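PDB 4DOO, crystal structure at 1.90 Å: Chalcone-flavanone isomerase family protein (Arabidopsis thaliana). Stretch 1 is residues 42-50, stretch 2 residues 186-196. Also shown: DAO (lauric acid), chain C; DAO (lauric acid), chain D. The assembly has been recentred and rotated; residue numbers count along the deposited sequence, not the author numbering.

Stretch 1, residues 42-50: VYAFGVYAD
Stretch 2 186-196: PFDKNAREDFL

Residues 42-50 form a β-strand that begins earlier in the chain. Residues 186-188 are an irregular lead-in to a helix that starts at Lys189 and continues past Leu196. Strand and helix run nearly parallel, N-to-C, with a signed crossing angle of -18° and a closest axis approach of 9.9 Å. The register is set by Val47 and Phe195, whose CA atoms lie 7.3 Å apart.

From Tyr43 to Ala49 the strand is extended, with phi/psi of -139/154 at Phe45 and -106/122 at Val47. Helical residues cluster near -63/-41. Their i to i-4 bonds start with Arg192 N to Asp188 O, 3.1 Å, and end with Leu196 N to Arg192 O, 2.9 Å. Asp188 (-141/103, chi1 t) is the N-cap: its OD2 accepts from Ala191 N at 3.0 Å, satisfying an amide that the first turn leaves free.

No hydrogen bond joins the stretches; the contact, 291 Å² in all, is mainly apolar. Phe45, Val47 and Ala49 alternate along the strand and point toward the helix side, while Tyr48 points away. Phe45 (chi1 p, chi2 85°) reaches the helix start. Its CZ lies 3.8 Å from Asp188 CB, its CE1 4.1 Å from Ala191 CB, and its CE2 4.2 Å from Phe187 CB. The small Ala191 side chain meets the ring obliquely. One turn on, Phe195 (chi1 t, chi2 -87°) brings CE2 to 3.4 Å from Val47 CG1 (chi1 t) and 4.5 Å from Ala49 CB.

Tyr43 (chi1 p, chi2 -100°) starts sideways, but its end approaches Phe187 (chi1 m): OH to CE1 is 3.7 Å. Tyr43 OH donates a hydrogen bond to lauric acid O2 (chain C) at 2.6 Å, and Phe187 CZ lies 3.5 Å from the same oxygen. On the helix, Arg192 NE and Glu193 OE2 form a salt bridge at 3.1 Å.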

# COMPACT_ATOMS: atom_id res chain seq x y z
N VAL A 42 -0.57 6.92 -13.24
CA VAL A 42 -0.62 7.99 -12.24
C VAL A 42 0.60 8.00 -11.33
O VAL A 42 1.24 9.03 -11.15
CB VAL A 42 -1.90 7.90 -11.40
CG1 VAL A 42 -2.00 9.10 -10.46
CG2 VAL A 42 -3.11 7.85 -12.32
N TYR A 43 0.91 6.84 -10.74
CA TYR A 43 2.07 6.73 -9.87
C TYR A 43 2.55 5.29 -9.76
O TYR A 43 1.80 4.36 -10.03
CB TYR A 43 1.78 7.30 -8.47
CG TYR A 43 0.69 6.60 -7.66
CD1 TYR A 43 -0.60 7.13 -7.59
CD2 TYR A 43 0.96 5.44 -6.93
CE1 TYR A 43 -1.59 6.53 -6.80
CE2 TYR A 43 -0.01 4.83 -6.15
CZ TYR A 43 -1.28 5.38 -6.09
OH TYR A 43 -2.24 4.81 -5.28
N ALA A 44 3.81 5.13 -9.40
CA ALA A 44 4.39 3.81 -9.20
C ALA A 44 4.39 3.62 -7.69
O ALA A 44 4.50 4.59 -6.94
CB ALA A 44 5.82 3.76 -9.72
N PHE A 45 4.25 2.38 -7.24
CA PHE A 45 4.26 2.14 -5.80
C PHE A 45 5.06 0.89 -5.45
O PHE A 45 5.24 -0.01 -6.27
CB PHE A 45 2.82 2.06 -5.25
CG PHE A 45 2.01 0.92 -5.81
CD1 PHE A 45 2.08 -0.35 -5.23
CD2 PHE A 45 1.16 1.12 -6.89
CE1 PHE A 45 1.31 -1.41 -5.74
CE2 PHE A 45 0.38 0.08 -7.40
CZ PHE A 45 0.46 -1.19 -6.83
N GLY A 46 5.57 0.87 -4.22
CA GLY A 46 6.34 -0.26 -3.75
C GLY A 46 5.77 -0.65 -2.41
O GLY A 46 5.52 0.22 -1.57
N VAL A 47 5.53 -1.94 -2.21
CA VAL A 47 4.96 -2.42 -0.96
C VAL A 47 6.03 -3.11 -0.12
O VAL A 47 6.65 -4.08 -0.57
CB VAL A 47 3.80 -3.41 -1.22
CG1 VAL A 47 3.17 -3.83 0.11
CG2 VAL A 47 2.76 -2.77 -2.13
N TYR A 48 6.23 -2.60 1.09
CA TYR A 48 7.23 -3.12 2.03
C TYR A 48 6.57 -3.74 3.26
O TYR A 48 5.54 -3.27 3.72
CB TYR A 48 8.15 -2.00 2.52
CG TYR A 48 8.97 -1.32 1.46
CD1 TYR A 48 8.40 -0.37 0.61
CD2 TYR A 48 10.32 -1.62 1.32
CE1 TYR A 48 9.17 0.28 -0.36
CE2 TYR A 48 11.10 -0.97 0.35
CZ TYR A 48 10.51 -0.03 -0.48
OH TYR A 48 11.27 0.61 -1.43
N ALA A 49 7.19 -4.79 3.80
CA ALA A 49 6.67 -5.46 4.99
C ALA A 49 7.84 -5.80 5.93
O ALA A 49 8.91 -6.20 5.48
CB ALA A 49 5.92 -6.73 4.60
N ASP A 50 7.62 -5.63 7.23
CA ASP A 50 8.64 -5.93 8.22
C ASP A 50 8.88 -7.44 8.26
O ASP A 50 7.96 -8.22 8.46
CB ASP A 50 8.20 -5.43 9.60
CG ASP A 50 9.21 -5.75 10.69
OD1 ASP A 50 9.24 -6.90 11.17
OD2 ASP A 50 9.98 -4.84 11.06
N PRO A 186 -6.95 -5.30 -6.52
CA PRO A 186 -5.83 -4.35 -6.45
C PRO A 186 -5.61 -3.48 -7.68
O PRO A 186 -6.10 -3.77 -8.77
CB PRO A 186 -4.64 -5.27 -6.20
CG PRO A 186 -4.97 -6.43 -7.08
CD PRO A 186 -6.45 -6.66 -6.78
N PHE A 187 -4.85 -2.41 -7.50
CA PHE A 187 -4.54 -1.50 -8.59
C PHE A 187 -3.68 -2.22 -9.63
O PHE A 187 -3.77 -1.95 -10.82
CB PHE A 187 -3.76 -0.29 -8.07
CG PHE A 187 -4.59 0.70 -7.32
CD1 PHE A 187 -4.12 1.26 -6.13
CD2 PHE A 187 -5.83 1.10 -7.80
CE1 PHE A 187 -4.87 2.20 -5.44
CE2 PHE A 187 -6.59 2.04 -7.11
CZ PHE A 187 -6.11 2.60 -5.93
N ASP A 188 -2.84 -3.13 -9.15
CA ASP A 188 -1.93 -3.86 -10.02
C ASP A 188 -1.84 -5.32 -9.56
O ASP A 188 -1.17 -5.64 -8.58
CB ASP A 188 -0.56 -3.17 -9.94
CG ASP A 188 0.43 -3.71 -10.95
OD1 ASP A 188 1.21 -2.89 -11.49
OD2 ASP A 188 0.45 -4.93 -11.20
N LYS A 189 -2.51 -6.20 -10.29
CA LYS A 189 -2.51 -7.61 -9.92
C LYS A 189 -1.11 -8.22 -9.91
O LYS A 189 -0.79 -9.01 -9.02
CB LYS A 189 -3.43 -8.40 -10.85
CG LYS A 189 -4.88 -7.96 -10.74
CD LYS A 189 -5.84 -9.14 -10.76
CE LYS A 189 -7.27 -8.68 -10.55
NZ LYS A 189 -8.22 -9.82 -10.42
N ASN A 190 -0.28 -7.86 -10.88
CA ASN A 190 1.07 -8.40 -10.93
C ASN A 190 1.83 -8.05 -9.65
O ASN A 190 2.57 -8.88 -9.11
CB ASN A 190 1.82 -7.85 -12.15
CG ASN A 190 3.24 -8.38 -12.26
OD1 ASN A 190 3.46 -9.58 -12.43
ND2 ASN A 190 4.22 -7.49 -12.15
N ALA A 191 1.64 -6.83 -9.16
CA ALA A 191 2.31 -6.38 -7.95
C ALA A 191 1.82 -7.18 -6.75
O ALA A 191 2.60 -7.50 -5.85
CB ALA A 191 2.07 -4.89 -7.72
N ARG A 192 0.53 -7.49 -6.72
CA ARG A 192 -0.03 -8.25 -5.61
C ARG A 192 0.52 -9.67 -5.60
O ARG A 192 0.86 -10.20 -4.54
CB ARG A 192 -1.55 -8.31 -5.69
CG ARG A 192 -2.17 -9.09 -4.53
CD ARG A 192 -3.62 -9.42 -4.78
NE ARG A 192 -3.80 -10.35 -5.89
CZ ARG A 192 -4.97 -10.66 -6.42
NH1 ARG A 192 -6.08 -10.09 -5.94
NH2 ARG A 192 -5.05 -11.52 -7.43
N GLU A 193 0.61 -10.28 -6.78
CA GLU A 193 1.11 -11.64 -6.88
C GLU A 193 2.56 -11.72 -6.41
O GLU A 193 2.94 -12.65 -5.70
CB GLU A 193 0.97 -12.15 -8.31
CG GLU A 193 -0.49 -12.25 -8.76
CD GLU A 193 -1.31 -13.16 -7.86
OE1 GLU A 193 -1.08 -14.40 -7.89
OE2 GLU A 193 -2.18 -12.66 -7.12
N ASP A 194 3.37 -10.74 -6.81
CA ASP A 194 4.77 -10.70 -6.40
C ASP A 194 4.84 -10.51 -4.89
O ASP A 194 5.67 -11.12 -4.23
CB ASP A 194 5.51 -9.55 -7.09
CG ASP A 194 5.78 -9.83 -8.56
OD1 ASP A 194 6.23 -8.91 -9.28
OD2 ASP A 194 5.54 -10.98 -9.00
N PHE A 195 3.97 -9.66 -4.36
CA PHE A 195 3.97 -9.41 -2.92
C PHE A 195 3.68 -10.68 -2.14
O PHE A 195 4.39 -10.99 -1.18
CB PHE A 195 2.94 -8.33 -2.56
CG PHE A 195 2.70 -8.18 -1.08
CD1 PHE A 195 1.76 -8.97 -0.43
CD2 PHE A 195 3.42 -7.26 -0.34
CE1 PHE A 195 1.55 -8.86 0.94
CE2 PHE A 195 3.22 -7.14 1.04
CZ PHE A 195 2.28 -7.94 1.68
N LEU A 196 2.65 -11.41 -2.55
CA LEU A 196 2.26 -12.64 -1.87
C LEU A 196 3.33 -13.73 -2.04
O LEU A 196 3.61 -14.48 -1.11
CB LEU A 196 0.91 -13.12 -2.40
CG LEU A 196 -0.26 -12.17 -2.10
CD1 LEU A 196 -1.54 -12.68 -2.78
CD2 LEU A 196 -0.45 -12.07 -0.59
O1 DAO C . -6.71 6.35 -5.29
O2 DAO C . -4.63 5.75 -5.71
C1 DAO C . -5.57 5.98 -4.91
C2 DAO C . -5.32 5.81 -3.43
C3 DAO C . -4.37 6.89 -2.94
C4 DAO C . -4.25 6.87 -1.41
C5 DAO C . -3.08 7.74 -0.95
C6 DAO C . -3.46 9.21 -0.89
C7 DAO C . -2.25 10.11 -1.06
C8 DAO C . -2.68 11.51 -1.47
C9 DAO C . -1.49 12.38 -1.79
C10 DAO C . -1.94 13.80 -2.12
C11 DAO C . -0.86 14.81 -1.76
C12 DAO C . -1.22 16.19 -2.28
O1 DAO D . -7.52 13.04 -17.09
O2 DAO D . -5.94 14.20 -16.10
C1 DAO D . -6.64 13.17 -16.22
C2 DAO D . -6.40 12.02 -15.26
C3 DAO D . -7.13 12.27 -13.95
C4 DAO D . -6.24 11.94 -12.75
C5 DAO D . -6.73 10.69 -12.03
C6 DAO D . -6.77 10.91 -10.53
C7 DAO D . -5.95 9.86 -9.80
C8 DAO D . -5.35 10.43 -8.52
C9 DAO D . -5.00 9.33 -7.52
C10 DAO D . -3.56 9.47 -7.04
C11 DAO D . -3.49 9.82 -5.56
C12 DAO D . -2.07 10.17 -5.16